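Local coordinates for uncharacterized protein PA2218 (Pseudomonas aeruginosa, PDB 2HDW) that is of unknown function but adopts an alpha/beta hydrolase fold and may carry hydrolase activity, at residues Leu50-Glu55 with Thr135-Gly140; Glu67-Thr72 with Ala83-Pro88; Asp94-Ile99 with Gly124-Ala129; Val108-Ser113 with Gly272-Ala277; Leu128-Ser133 with Glu153-Ala158. All blocks are in the same frame, centred on the assembly; numbering follows the deposited sequence.

Contact 1 of 5, residues Leu50-Glu55 with Thr135-Gly140; sequences LQLTQE and TGESGG
E137 reaches across to L52 and T53 and carries the tight half of this contact, with 99 Å² of its surface buried against L50-E55. Its CG stands beside the backbone N, anti to the carbonyl carbon (chi1 -64°), and the chain then runs extended toward T53. The carboxylate oxygen OE2 accepts the amide of T53 through its syn lone pair: T53 N lies 2.8 Å from E137 OE2, and the N-H...O angle of 168° makes the bond nearly straight. Carbon atoms close in on the same oxygen, since L52 CA is 3.3 Å and T53 CG2 3.4 Å from E137 OE2. Nearer the root of the chain, the L52 CD2 methyl rests 3.6 Å from E137 CB. The second carboxylate oxygen, OE1, forms salt bridges with K70 and K109, so both oxygens are held.

A type II' turn from T135 to S138 presents this side chain, in the loop that follows strand 126-130 of the alpha/beta hydrolase fold. G136 fits the turn's second position with a positive phi of 56°, and E137 N donates to D131 OD2.

The other half is looser. L50 is partly exposed, and within T135-G140 its methyls meet only backbone atoms, CD1 3.5 Å from E137 O and CD2 3.9 Å from G139 N. Q51 is exposed, and its side chain comes no closer than 6.6 Å to T135-G140. Beyond T53 the chain leaves the contact through an ST turn, in which E55 N donates to T53 OG1.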
# COMPACT_ATOMS: atom_id res chain seq x y z
N LEU A 50 14.94 15.73 2.69
CA LEU A 50 14.25 15.07 3.79
C LEU A 50 15.25 14.45 4.76
O LEU A 50 16.30 13.93 4.36
CB LEU A 50 13.33 13.97 3.25
CG LEU A 50 12.23 14.32 2.25
CD1 LEU A 50 11.54 13.03 1.78
CD2 LEU A 50 11.22 15.27 2.87
N GLN A 51 14.91 14.50 6.04
CA GLN A 51 15.74 13.93 7.08
C GLN A 51 15.28 12.49 7.27
O GLN A 51 14.17 12.24 7.74
CB GLN A 51 15.56 14.71 8.39
CG GLN A 51 16.50 14.29 9.50
CD GLN A 51 16.22 15.01 10.80
OE1 GLN A 51 17.02 14.97 11.74
NE2 GLN A 51 15.06 15.67 10.88
N LEU A 52 16.12 11.54 6.89
CA LEU A 52 15.78 10.13 7.02
C LEU A 52 16.61 9.49 8.13
O LEU A 52 17.82 9.71 8.21
CB LEU A 52 16.05 9.41 5.70
CG LEU A 52 15.40 10.02 4.45
CD1 LEU A 52 15.75 9.19 3.24
CD2 LEU A 52 13.88 10.09 4.63
N THR A 53 15.96 8.72 9.00
CA THR A 53 16.68 8.08 10.09
C THR A 53 17.59 6.98 9.57
O THR A 53 17.24 6.27 8.63
CB THR A 53 15.73 7.45 11.12
OG1 THR A 53 16.51 6.86 12.17
CG2 THR A 53 14.87 6.37 10.48
N GLN A 54 18.76 6.84 10.19
CA GLN A 54 19.71 5.81 9.81
C GLN A 54 19.58 4.61 10.74
O GLN A 54 20.18 3.56 10.51
CB GLN A 54 21.13 6.36 9.85
CG GLN A 54 21.39 7.48 8.86
CD GLN A 54 20.91 7.14 7.46
OE1 GLN A 54 19.80 7.51 7.06
NE2 GLN A 54 21.73 6.42 6.71
N GLU A 55 18.80 4.78 11.80
CA GLU A 55 18.60 3.69 12.75
C GLU A 55 17.77 2.62 12.06
O GLU A 55 16.85 2.93 11.30
CB GLU A 55 17.83 4.20 13.98
CG GLU A 55 18.52 5.33 14.72
CD GLU A 55 19.88 4.92 15.25
OE1 GLU A 55 19.94 3.95 16.03
OE2 GLU A 55 20.88 5.57 14.89
N THR A 135 2.95 11.11 4.45
CA THR A 135 3.12 10.16 5.56
C THR A 135 4.54 9.64 5.74
O THR A 135 5.40 9.84 4.89
CB THR A 135 2.19 8.93 5.40
OG1 THR A 135 2.65 8.12 4.31
CG2 THR A 135 0.76 9.38 5.10
N GLY A 136 4.78 8.96 6.86
CA GLY A 136 6.09 8.42 7.15
C GLY A 136 7.19 9.47 7.11
O GLY A 136 7.07 10.52 7.75
N GLU A 137 8.26 9.18 6.37
CA GLU A 137 9.36 10.13 6.25
C GLU A 137 9.22 10.99 5.00
O GLU A 137 10.04 11.88 4.76
CB GLU A 137 10.70 9.39 6.23
CG GLU A 137 10.98 8.64 7.52
CD GLU A 137 12.37 8.05 7.56
OE1 GLU A 137 12.65 7.13 6.77
OE2 GLU A 137 13.19 8.52 8.37
N SER A 138 8.19 10.72 4.20
CA SER A 138 7.96 11.51 2.99
C SER A 138 7.55 12.93 3.33
O SER A 138 7.13 13.23 4.46
CB SER A 138 6.87 10.86 2.14
OG SER A 138 7.31 9.62 1.62
N GLY A 139 7.66 13.82 2.35
CA GLY A 139 7.28 15.20 2.54
C GLY A 139 5.79 15.39 2.34
O GLY A 139 5.05 14.42 2.12
N GLY A 140 5.34 16.63 2.41
CA GLY A 140 3.93 16.91 2.24
C GLY A 140 3.28 17.44 3.51
O GLY A 140 3.56 16.96 4.61

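Contact 2 of 5, residues Glu67-Thr72 with Ala83-Pro88; sequences EHRKVT and ADLYLP
L85, E67 and H68 have the most surface buried where these two antiparallel strands pair. L85 faces R69 in a hydrogen-bonded pair: L85 N donates to R69 O at 3.0 Å, whereas the return bond from R69 N to L85 O is weak. Their side chains lie side by side and point the same way. R69 CG sits between its backbone N and carbonyl carbon (chi1 73°); from there the chain runs extended to NE, and L85 CD2 lies over one face of the guanidinium, toward its rim, 3.5 Å from R69 NH1. L85 CD2 also touches V71 CG1 at 4.2 Å, so apolar packing continues along this side of the sheet.

E67 is held mainly through its backbone. E67 N lies 2.9 Å from L87 O, with an N-H...O angle of 171°, and L87 N returns a bond to E67 O.

H68 projects from the other side of the sheet, together with D84 and Y86. Its NE2 donates to D84 OD1 at 2.7 Å; the acceptor lies in the imidazole plane, but the donor meets the oxygen 44° out of the carboxylate plane. D84 OD1 also has a salt bridge to K58. H68 CD2 lies over one face of the Y86 ring, 3.5 Å from Y86 CE1, while an edge-to-face contact with W56 adds to the imidazole's surroundings. K70, beside D84, directs its NZ to E137 instead and remains 4.4 Å from D84 OD1.

Paired backbone bonds from E67-L87 to V71-A83 join consecutive strands as a beta hairpin, whose strand 66-74 lies outermost in the alpha/beta hydrolase sheet and whose strand 80-88 joins strand 126-130.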
# COMPACT_ATOMS: atom_id res chain seq x y z
N GLU A 67 21.56 -5.69 0.13
CA GLU A 67 22.23 -4.41 0.32
C GLU A 67 21.11 -3.40 0.45
O GLU A 67 20.23 -3.33 -0.41
CB GLU A 67 23.09 -4.06 -0.90
CG GLU A 67 24.28 -4.96 -1.13
CD GLU A 67 25.05 -4.60 -2.38
OE1 GLU A 67 26.09 -5.24 -2.65
OE2 GLU A 67 24.63 -3.66 -3.10
N HIS A 68 21.13 -2.62 1.52
CA HIS A 68 20.08 -1.65 1.76
C HIS A 68 20.54 -0.22 1.96
O HIS A 68 21.61 0.04 2.51
CB HIS A 68 19.25 -2.07 2.98
CG HIS A 68 18.41 -0.96 3.54
ND1 HIS A 68 18.93 0.04 4.32
CD2 HIS A 68 17.10 -0.66 3.35
CE1 HIS A 68 17.97 0.92 4.60
NE2 HIS A 68 16.86 0.51 4.02
N ARG A 69 19.70 0.71 1.49
CA ARG A 69 19.95 2.14 1.63
C ARG A 69 18.64 2.89 1.39
O ARG A 69 17.74 2.39 0.70
CB ARG A 69 21.05 2.61 0.66
CG ARG A 69 20.65 2.70 -0.81
CD ARG A 69 21.76 3.41 -1.59
NE ARG A 69 21.31 4.00 -2.84
CZ ARG A 69 21.21 3.35 -4.00
NH1 ARG A 69 21.54 2.07 -4.07
NH2 ARG A 69 20.78 3.99 -5.08
N LYS A 70 18.52 4.09 1.96
CA LYS A 70 17.30 4.88 1.81
C LYS A 70 17.42 5.85 0.65
O LYS A 70 18.50 6.39 0.39
CB LYS A 70 17.00 5.64 3.11
CG LYS A 70 17.30 4.82 4.37
CD LYS A 70 16.07 4.54 5.24
CE LYS A 70 15.57 5.78 5.95
NZ LYS A 70 14.72 5.44 7.13
N VAL A 71 16.32 6.08 -0.06
CA VAL A 71 16.33 6.99 -1.18
C VAL A 71 15.11 7.89 -1.16
O VAL A 71 14.19 7.68 -0.36
CB VAL A 71 16.35 6.24 -2.53
CG1 VAL A 71 17.58 5.35 -2.62
CG2 VAL A 71 15.07 5.40 -2.68
N THR A 72 15.11 8.91 -2.01
CA THR A 72 14.00 9.83 -2.13
C THR A 72 13.76 10.12 -3.61
O THR A 72 14.65 9.93 -4.45
CB THR A 72 14.28 11.16 -1.39
OG1 THR A 72 15.35 11.86 -2.05
CG2 THR A 72 14.66 10.90 0.05
N ALA A 83 11.90 6.30 0.74
CA ALA A 83 11.75 4.87 0.52
C ALA A 83 13.00 4.08 0.87
O ALA A 83 14.09 4.64 1.00
CB ALA A 83 11.38 4.61 -0.94
N ASP A 84 12.82 2.77 1.03
CA ASP A 84 13.92 1.86 1.32
C ASP A 84 14.12 1.05 0.05
O ASP A 84 13.17 0.49 -0.50
CB ASP A 84 13.56 0.91 2.47
CG ASP A 84 13.59 1.59 3.83
OD1 ASP A 84 14.66 2.10 4.22
OD2 ASP A 84 12.54 1.60 4.52
N LEU A 85 15.36 0.99 -0.41
CA LEU A 85 15.72 0.25 -1.61
C LEU A 85 16.54 -0.97 -1.21
O LEU A 85 17.51 -0.85 -0.47
CB LEU A 85 16.54 1.15 -2.53
CG LEU A 85 17.13 0.54 -3.80
CD1 LEU A 85 16.02 0.19 -4.79
CD2 LEU A 85 18.10 1.54 -4.42
N TYR A 86 16.14 -2.14 -1.71
CA TYR A 86 16.84 -3.39 -1.41
C TYR A 86 17.32 -4.04 -2.70
O TYR A 86 16.55 -4.17 -3.65
CB TYR A 86 15.91 -4.36 -0.68
CG TYR A 86 15.33 -3.85 0.62
CD1 TYR A 86 15.92 -4.17 1.85
CD2 TYR A 86 14.19 -3.05 0.62
CE1 TYR A 86 15.37 -3.70 3.05
CE2 TYR A 86 13.64 -2.58 1.81
CZ TYR A 86 14.23 -2.90 3.02
OH TYR A 86 13.67 -2.42 4.18
N LEU A 87 18.58 -4.47 -2.72
CA LEU A 87 19.14 -5.13 -3.90
C LEU A 87 19.86 -6.41 -3.53
O LEU A 87 20.43 -6.52 -2.44
CB LEU A 87 20.14 -4.21 -4.62
CG LEU A 87 19.69 -2.83 -5.12
CD1 LEU A 87 19.54 -1.89 -3.94
CD2 LEU A 87 20.73 -2.29 -6.09
N PRO A 88 19.84 -7.41 -4.42
CA PRO A 88 20.51 -8.68 -4.16
C PRO A 88 22.02 -8.42 -4.19
O PRO A 88 22.47 -7.51 -4.88
CB PRO A 88 20.07 -9.56 -5.34
CG PRO A 88 18.76 -8.95 -5.78
CD PRO A 88 19.03 -7.47 -5.65

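Contact 3 of 5, residues Asp94-Ile99 with Gly124-Ala129; sequences DRLPAI and GFVTLA
L96 makes the first touch of D94-I99 on the neighbouring strand, its CD1 3.8 Å from V126 CG2 with the two side chains crossing at about a right angle. The strands run parallel, their short axes 18° apart, and belong to a beta-alpha-beta crossover in which helix 112-122 connects strand 96-102 to strand 126-130. G124, with positive phi, is the C-prime residue of the Schellman motif that ends this helix, just before the chain turns into the second strand.

P97 has no amide hydrogen to give, but its carbonyl accepts from V126: P97 O to V126 N measures 3.2 Å, with an N-H...O angle of 178°. The proline ring also meets F125, its CG 3.5 Å from F125 CD1. A98 sets CB against V126 CB at 4.2 Å, on the side of the sheet away from I99, while its backbone bonds to R172 and G174 on the far side of the strand.

I99 is gripped at both backbone ends. I99 N donates to V126 O at 3.0 Å, and I99 O receives L128 N. Its CD1 lies over one face of F125, toward the rim of a ring that also meets A360 and F363 of helix 356-366. This is a CH-pi contact: I99 CD1 stands 3.9 Å from the F125 ring centroid, 23° off the ring normal, and nearest to CG of that ring at 3.6 Å.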
# COMPACT_ATOMS: atom_id res chain seq x y z
N ASP A 94 23.81 -9.05 -16.09
CA ASP A 94 22.58 -8.46 -16.63
C ASP A 94 21.81 -7.61 -15.63
O ASP A 94 21.86 -7.86 -14.42
CB ASP A 94 21.66 -9.57 -17.14
CG ASP A 94 22.31 -10.42 -18.21
OD1 ASP A 94 23.28 -11.13 -17.89
OD2 ASP A 94 21.85 -10.39 -19.37
N ARG A 95 21.12 -6.59 -16.14
CA ARG A 95 20.32 -5.72 -15.29
C ARG A 95 19.17 -6.56 -14.73
O ARG A 95 18.66 -7.45 -15.40
CB ARG A 95 19.80 -4.52 -16.08
CG ARG A 95 20.86 -3.45 -16.32
CD ARG A 95 20.33 -2.28 -17.13
NE ARG A 95 21.31 -1.20 -17.23
CZ ARG A 95 21.14 0.02 -16.74
NH1 ARG A 95 20.02 0.33 -16.10
NH2 ARG A 95 22.09 0.93 -16.88
N LEU A 96 18.76 -6.25 -13.51
CA LEU A 96 17.73 -7.01 -12.82
C LEU A 96 16.29 -6.52 -12.92
O LEU A 96 16.03 -5.35 -13.15
CB LEU A 96 18.08 -7.08 -11.33
CG LEU A 96 19.45 -7.67 -10.98
CD1 LEU A 96 19.64 -7.65 -9.48
CD2 LEU A 96 19.52 -9.10 -11.51
N PRO A 97 15.32 -7.45 -12.75
CA PRO A 97 13.90 -7.10 -12.81
C PRO A 97 13.69 -6.35 -11.49
O PRO A 97 14.47 -6.52 -10.56
CB PRO A 97 13.20 -8.45 -12.83
CG PRO A 97 14.12 -9.31 -11.99
CD PRO A 97 15.50 -8.89 -12.48
N ALA A 98 12.65 -5.52 -11.41
CA ALA A 98 12.41 -4.76 -10.19
C ALA A 98 10.94 -4.77 -9.78
O ALA A 98 10.05 -4.96 -10.62
CB ALA A 98 12.89 -3.32 -10.37
N ILE A 99 10.70 -4.57 -8.49
CA ILE A 99 9.34 -4.57 -7.95
C ILE A 99 9.13 -3.40 -6.98
O ILE A 99 9.93 -3.19 -6.07
CB ILE A 99 9.05 -5.87 -7.15
CG1 ILE A 99 9.31 -7.09 -8.02
CG2 ILE A 99 7.62 -5.87 -6.65
CD1 ILE A 99 9.18 -8.41 -7.26
N GLY A 124 15.97 -12.40 -5.54
CA GLY A 124 16.59 -11.97 -6.78
C GLY A 124 16.07 -10.71 -7.46
O GLY A 124 16.50 -10.38 -8.56
N PHE A 125 15.16 -9.99 -6.81
CA PHE A 125 14.62 -8.77 -7.41
C PHE A 125 15.17 -7.52 -6.72
O PHE A 125 15.58 -7.56 -5.57
CB PHE A 125 13.08 -8.75 -7.29
CG PHE A 125 12.40 -9.91 -7.97
CD1 PHE A 125 11.99 -9.82 -9.30
CD2 PHE A 125 12.18 -11.11 -7.30
CE1 PHE A 125 11.37 -10.90 -9.95
CE2 PHE A 125 11.57 -12.20 -7.93
CZ PHE A 125 11.16 -12.09 -9.26
N VAL A 126 15.22 -6.41 -7.46
CA VAL A 126 15.64 -5.14 -6.88
C VAL A 126 14.29 -4.63 -6.38
O VAL A 126 13.33 -4.62 -7.14
CB VAL A 126 16.18 -4.17 -7.95
CG1 VAL A 126 16.26 -2.77 -7.37
CG2 VAL A 126 17.54 -4.63 -8.44
N THR A 127 14.21 -4.22 -5.12
CA THR A 127 12.93 -3.77 -4.59
C THR A 127 12.93 -2.43 -3.88
O THR A 127 13.98 -1.93 -3.45
CB THR A 127 12.34 -4.81 -3.62
OG1 THR A 127 13.20 -4.95 -2.49
CG2 THR A 127 12.22 -6.17 -4.32
N LEU A 128 11.74 -1.86 -3.74
CA LEU A 128 11.58 -0.57 -3.12
C LEU A 128 10.26 -0.48 -2.33
O LEU A 128 9.20 -0.78 -2.87
CB LEU A 128 11.61 0.50 -4.22
CG LEU A 128 11.60 1.99 -3.90
CD1 LEU A 128 12.86 2.37 -3.12
CD2 LEU A 128 11.54 2.77 -5.21
N ALA A 129 10.35 -0.09 -1.06
CA ALA A 129 9.18 0.08 -0.20
C ALA A 129 9.19 1.58 0.09
O ALA A 129 10.18 2.12 0.57
CB ALA A 129 9.34 -0.73 1.09

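Contact 4 of 5, residues Val108-Ser113 with Gly272-Ala277; sequences VKEQSS and GYHPRA
The H274 imidazole lies between E110 and P275: E110 OE1 stands 4.0 Å above one face, offset toward the rim, and P275 CD lies over the opposite face, also toward the rim. Here the loop entering helix 112-122 of the alpha/beta hydrolase fold meets the loop after helix 258-267. The E110 carboxylate is stacked on the ring with the planes 27° apart, and H274 CD2 comes within 3.4 Å of E110 CB. R276 N donates to ND1 from somewhat out of the ring plane, while NE2 is hydrogen-bonded to D57. The R276 guanidinium has H274 CE1 over the centre of one face and E110 OE2 and a water at its edge.

Together K109, E110 and R276 form a salt-bridge network. E110 OE2 receives R276 NH2 at 2.8 Å and K109 NZ at 2.7 Å, from opposite faces of its plane. The water donates to E110 OE1 and accepts from R276 NE, a second link between the groups. D131 and E137 pair with K109, and D57 with R276; these acids probably offset the two like charges.

Q111, the N-cap residue, joins both loops through its amide. NE2 donates to G272 O at 2.7 Å; OE1 accepts V108 N at 2.9 Å and lies 3.3 Å from A277 CB.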
# COMPACT_ATOMS: atom_id res chain seq x y z
N VAL A 108 3.54 2.37 7.16
CA VAL A 108 4.78 2.92 6.62
C VAL A 108 5.70 1.80 6.13
O VAL A 108 5.48 0.62 6.44
CB VAL A 108 5.54 3.77 7.66
CG1 VAL A 108 4.75 5.02 7.97
CG2 VAL A 108 5.77 2.95 8.94
N LYS A 109 6.72 2.18 5.37
CA LYS A 109 7.67 1.24 4.80
C LYS A 109 8.38 0.33 5.80
O LYS A 109 8.87 -0.74 5.42
CB LYS A 109 8.71 2.00 3.97
CG LYS A 109 9.58 2.95 4.79
CD LYS A 109 10.41 3.85 3.87
CE LYS A 109 11.40 4.71 4.65
NZ LYS A 109 10.76 5.54 5.72
N GLU A 110 8.46 0.73 7.06
CA GLU A 110 9.13 -0.10 8.05
C GLU A 110 8.27 -1.29 8.47
O GLU A 110 8.73 -2.20 9.17
CB GLU A 110 9.52 0.72 9.28
CG GLU A 110 10.57 1.80 9.02
CD GLU A 110 10.01 3.03 8.32
OE1 GLU A 110 8.77 3.15 8.19
OE2 GLU A 110 10.81 3.89 7.90
N GLN A 111 7.01 -1.29 8.05
CA GLN A 111 6.10 -2.37 8.40
C GLN A 111 6.03 -3.41 7.27
O GLN A 111 7.06 -3.75 6.69
CB GLN A 111 4.73 -1.78 8.76
CG GLN A 111 4.82 -0.90 10.03
CD GLN A 111 3.58 -0.05 10.29
OE1 GLN A 111 3.09 0.64 9.40
NE2 GLN A 111 3.09 -0.08 11.53
N SER A 112 4.84 -3.91 6.97
CA SER A 112 4.66 -4.95 5.96
C SER A 112 5.32 -4.77 4.58
O SER A 112 5.94 -5.71 4.08
CB SER A 112 3.17 -5.24 5.76
OG SER A 112 2.99 -6.44 5.02
N SER A 113 5.19 -3.60 3.97
CA SER A 113 5.79 -3.40 2.65
C SER A 113 7.30 -3.64 2.69
O SER A 113 7.88 -4.21 1.76
CB SER A 113 5.48 -2.00 2.10
OG SER A 113 5.94 -0.97 2.96
N GLY A 272 4.04 -5.26 14.99
CA GLY A 272 4.16 -4.41 13.82
C GLY A 272 4.07 -2.92 14.08
O GLY A 272 3.92 -2.13 13.16
N TYR A 273 4.17 -2.53 15.35
CA TYR A 273 4.07 -1.13 15.70
C TYR A 273 5.22 -0.27 15.18
O TYR A 273 6.39 -0.67 15.21
CB TYR A 273 4.02 -0.97 17.23
CG TYR A 273 4.09 0.46 17.70
CD1 TYR A 273 2.94 1.26 17.75
CD2 TYR A 273 5.30 1.04 18.06
CE1 TYR A 273 3.00 2.60 18.14
CE2 TYR A 273 5.38 2.38 18.46
CZ TYR A 273 4.22 3.15 18.50
OH TYR A 273 4.29 4.47 18.89
N HIS A 274 4.88 0.90 14.66
CA HIS A 274 5.89 1.87 14.23
C HIS A 274 5.29 3.24 14.48
O HIS A 274 4.21 3.56 13.98
CB HIS A 274 6.29 1.71 12.76
CG HIS A 274 7.51 2.51 12.42
ND1 HIS A 274 7.49 3.88 12.33
CD2 HIS A 274 8.80 2.13 12.27
CE1 HIS A 274 8.73 4.32 12.14
NE2 HIS A 274 9.54 3.28 12.10
N PRO A 275 5.99 4.07 15.26
CA PRO A 275 5.55 5.43 15.62
C PRO A 275 5.10 6.38 14.52
O PRO A 275 4.28 7.26 14.78
CB PRO A 275 6.74 5.98 16.41
CG PRO A 275 7.91 5.26 15.80
CD PRO A 275 7.39 3.85 15.67
N ARG A 276 5.61 6.22 13.31
CA ARG A 276 5.22 7.12 12.23
C ARG A 276 3.97 6.69 11.46
O ARG A 276 3.41 7.48 10.70
CB ARG A 276 6.39 7.33 11.26
CG ARG A 276 7.58 8.05 11.89
CD ARG A 276 8.57 8.54 10.83
NE ARG A 276 9.25 7.46 10.14
CZ ARG A 276 10.35 6.86 10.58
NH1 ARG A 276 10.91 7.25 11.73
NH2 ARG A 276 10.90 5.88 9.88
N ALA A 277 3.51 5.47 11.69
CA ALA A 277 2.33 4.97 10.98
C ALA A 277 1.00 5.54 11.48
O ALA A 277 0.78 5.65 12.69
CB ALA A 277 2.28 3.45 11.03
O HOH W 1 8.24 5.93 7.95

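Contact 5 of 5, residues Leu128-Ser133 with Glu153-Ala158; sequences LAFDPS and EDFSAA
D154 grips S133 with both carboxylate oxygens. D154 OD1 accepts S133 OG at 2.7 Å through its syn lone pair, and S133 N reaches D154 OD2 at 3.0 Å along a nearly straight N-H...O line (170°), from above the carboxylate plane. One aspartate thus binds the hydroxyl and amide of a single residue. Beside it lies an apolar patch round F130. F130 CG stands between its backbone N and carbonyl carbon (chi1 67°), and the ring meets the helix with CD2 3.8 Å from A158 CB and CE1 4.0 Å from D154 CB. F130 also turns its edge to the face of F155 in a T-shaped pair, the centroids 5.4 Å apart and the planes at 75°. L128 adds CD2 against A158 O at 3.8 Å.

Farther out, N75 ND2 donates a hydrogen bond to D154 OD1, giving that oxygen a second partner. W181 of helix 180-191 meets both phenylalanine rings, edge-to-face with F130, so three aromatic groups come together.

The axes of strand 128-130 and helix 153-158 approach to 9.9 Å, with buried side chains filling the interface: the helix-on-sheet layering of alpha/beta proteins, here in an alpha/beta hydrolase fold between strand 126-130 and helix 148-164.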
# COMPACT_ATOMS: atom_id res chain seq x y z
N LEU A 128 11.74 -1.86 -3.74
CA LEU A 128 11.58 -0.57 -3.12
C LEU A 128 10.26 -0.48 -2.33
O LEU A 128 9.20 -0.78 -2.87
CB LEU A 128 11.61 0.50 -4.22
CG LEU A 128 11.60 1.99 -3.90
CD1 LEU A 128 12.86 2.37 -3.12
CD2 LEU A 128 11.54 2.77 -5.21
N ALA A 129 10.35 -0.09 -1.06
CA ALA A 129 9.18 0.08 -0.20
C ALA A 129 9.19 1.58 0.09
O ALA A 129 10.18 2.12 0.57
CB ALA A 129 9.34 -0.73 1.09
N PHE A 130 8.08 2.26 -0.20
CA PHE A 130 8.01 3.70 -0.01
C PHE A 130 6.92 4.19 0.93
O PHE A 130 5.93 3.50 1.18
CB PHE A 130 7.81 4.37 -1.37
CG PHE A 130 6.47 4.05 -2.00
CD1 PHE A 130 5.34 4.79 -1.65
CD2 PHE A 130 6.34 3.00 -2.90
CE1 PHE A 130 4.09 4.48 -2.20
CE2 PHE A 130 5.10 2.68 -3.46
CZ PHE A 130 3.97 3.43 -3.10
N ASP A 131 7.11 5.40 1.44
CA ASP A 131 6.12 6.03 2.30
C ASP A 131 5.26 6.92 1.40
O ASP A 131 5.78 7.79 0.68
CB ASP A 131 6.78 6.89 3.38
CG ASP A 131 7.38 6.05 4.50
OD1 ASP A 131 6.86 4.94 4.75
OD2 ASP A 131 8.34 6.52 5.15
N PRO A 132 3.94 6.71 1.42
CA PRO A 132 3.02 7.51 0.61
C PRO A 132 3.13 9.00 0.94
O PRO A 132 3.59 9.37 2.02
CB PRO A 132 1.65 6.95 0.98
CG PRO A 132 1.95 5.51 1.30
CD PRO A 132 3.23 5.62 2.11
N SER A 133 2.72 9.84 -0.01
CA SER A 133 2.73 11.29 0.17
C SER A 133 2.10 11.68 1.51
O SER A 133 1.13 11.07 1.94
CB SER A 133 1.95 11.98 -0.96
OG SER A 133 2.70 12.03 -2.17
N GLU A 153 -0.70 8.10 -7.97
CA GLU A 153 0.49 8.74 -8.54
C GLU A 153 1.77 8.31 -7.80
O GLU A 153 2.81 8.09 -8.42
CB GLU A 153 0.33 10.26 -8.50
CG GLU A 153 1.61 11.07 -8.69
CD GLU A 153 2.38 10.72 -9.96
OE1 GLU A 153 1.74 10.37 -10.98
OE2 GLU A 153 3.63 10.81 -9.95
N ASP A 154 1.69 8.18 -6.48
CA ASP A 154 2.86 7.78 -5.68
C ASP A 154 3.48 6.49 -6.21
O ASP A 154 4.70 6.34 -6.27
CB ASP A 154 2.48 7.56 -4.21
CG ASP A 154 2.19 8.85 -3.47
OD1 ASP A 154 2.74 9.91 -3.84
OD2 ASP A 154 1.43 8.80 -2.48
N PHE A 155 2.63 5.54 -6.59
CA PHE A 155 3.11 4.27 -7.11
C PHE A 155 3.93 4.46 -8.38
O PHE A 155 4.99 3.85 -8.55
CB PHE A 155 1.93 3.34 -7.38
CG PHE A 155 1.96 2.08 -6.56
CD1 PHE A 155 0.80 1.62 -5.92
CD2 PHE A 155 3.13 1.33 -6.45
CE1 PHE A 155 0.81 0.44 -5.19
CE2 PHE A 155 3.15 0.14 -5.71
CZ PHE A 155 1.98 -0.31 -5.08
N SER A 156 3.45 5.30 -9.29
CA SER A 156 4.16 5.54 -10.53
C SER A 156 5.39 6.42 -10.32
O SER A 156 6.33 6.39 -11.11
CB SER A 156 3.22 6.15 -11.57
OG SER A 156 2.32 5.16 -12.05
N ALA A 157 5.38 7.20 -9.24
CA ALA A 157 6.53 8.04 -8.92
C ALA A 157 7.64 7.10 -8.46
O ALA A 157 8.82 7.35 -8.71
CB ALA A 157 6.18 9.03 -7.82
N ALA A 158 7.25 6.02 -7.78
CA ALA A 158 8.20 5.03 -7.29
C ALA A 158 8.77 4.26 -8.48
O ALA A 158 9.96 3.94 -8.51
CB ALA A 158 7.52 4.08 -6.31

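From the N terminus, contact 1 ties the loop at 50-55 forward to 135-140, closing a long loop that contains contacts 2 and 3 entirely. Contact 2 closes first, as a hairpin; contact 3 follows in series as a beta-alpha-beta unit, and strands 80-88 and 126-130 join the two in one sheet. Contact 4 begins at 108-113, inside the crossover of contact 3, and ends far along at 272-277, so it crosses contacts 1 and 3. Contact 5 starts on L128 and A129, where contact 3 ends, crosses contact 1 and lies within the span of contact 4. A shared charge cluster round E137 and K109 ties contacts 1, 2, 4 and 5 together.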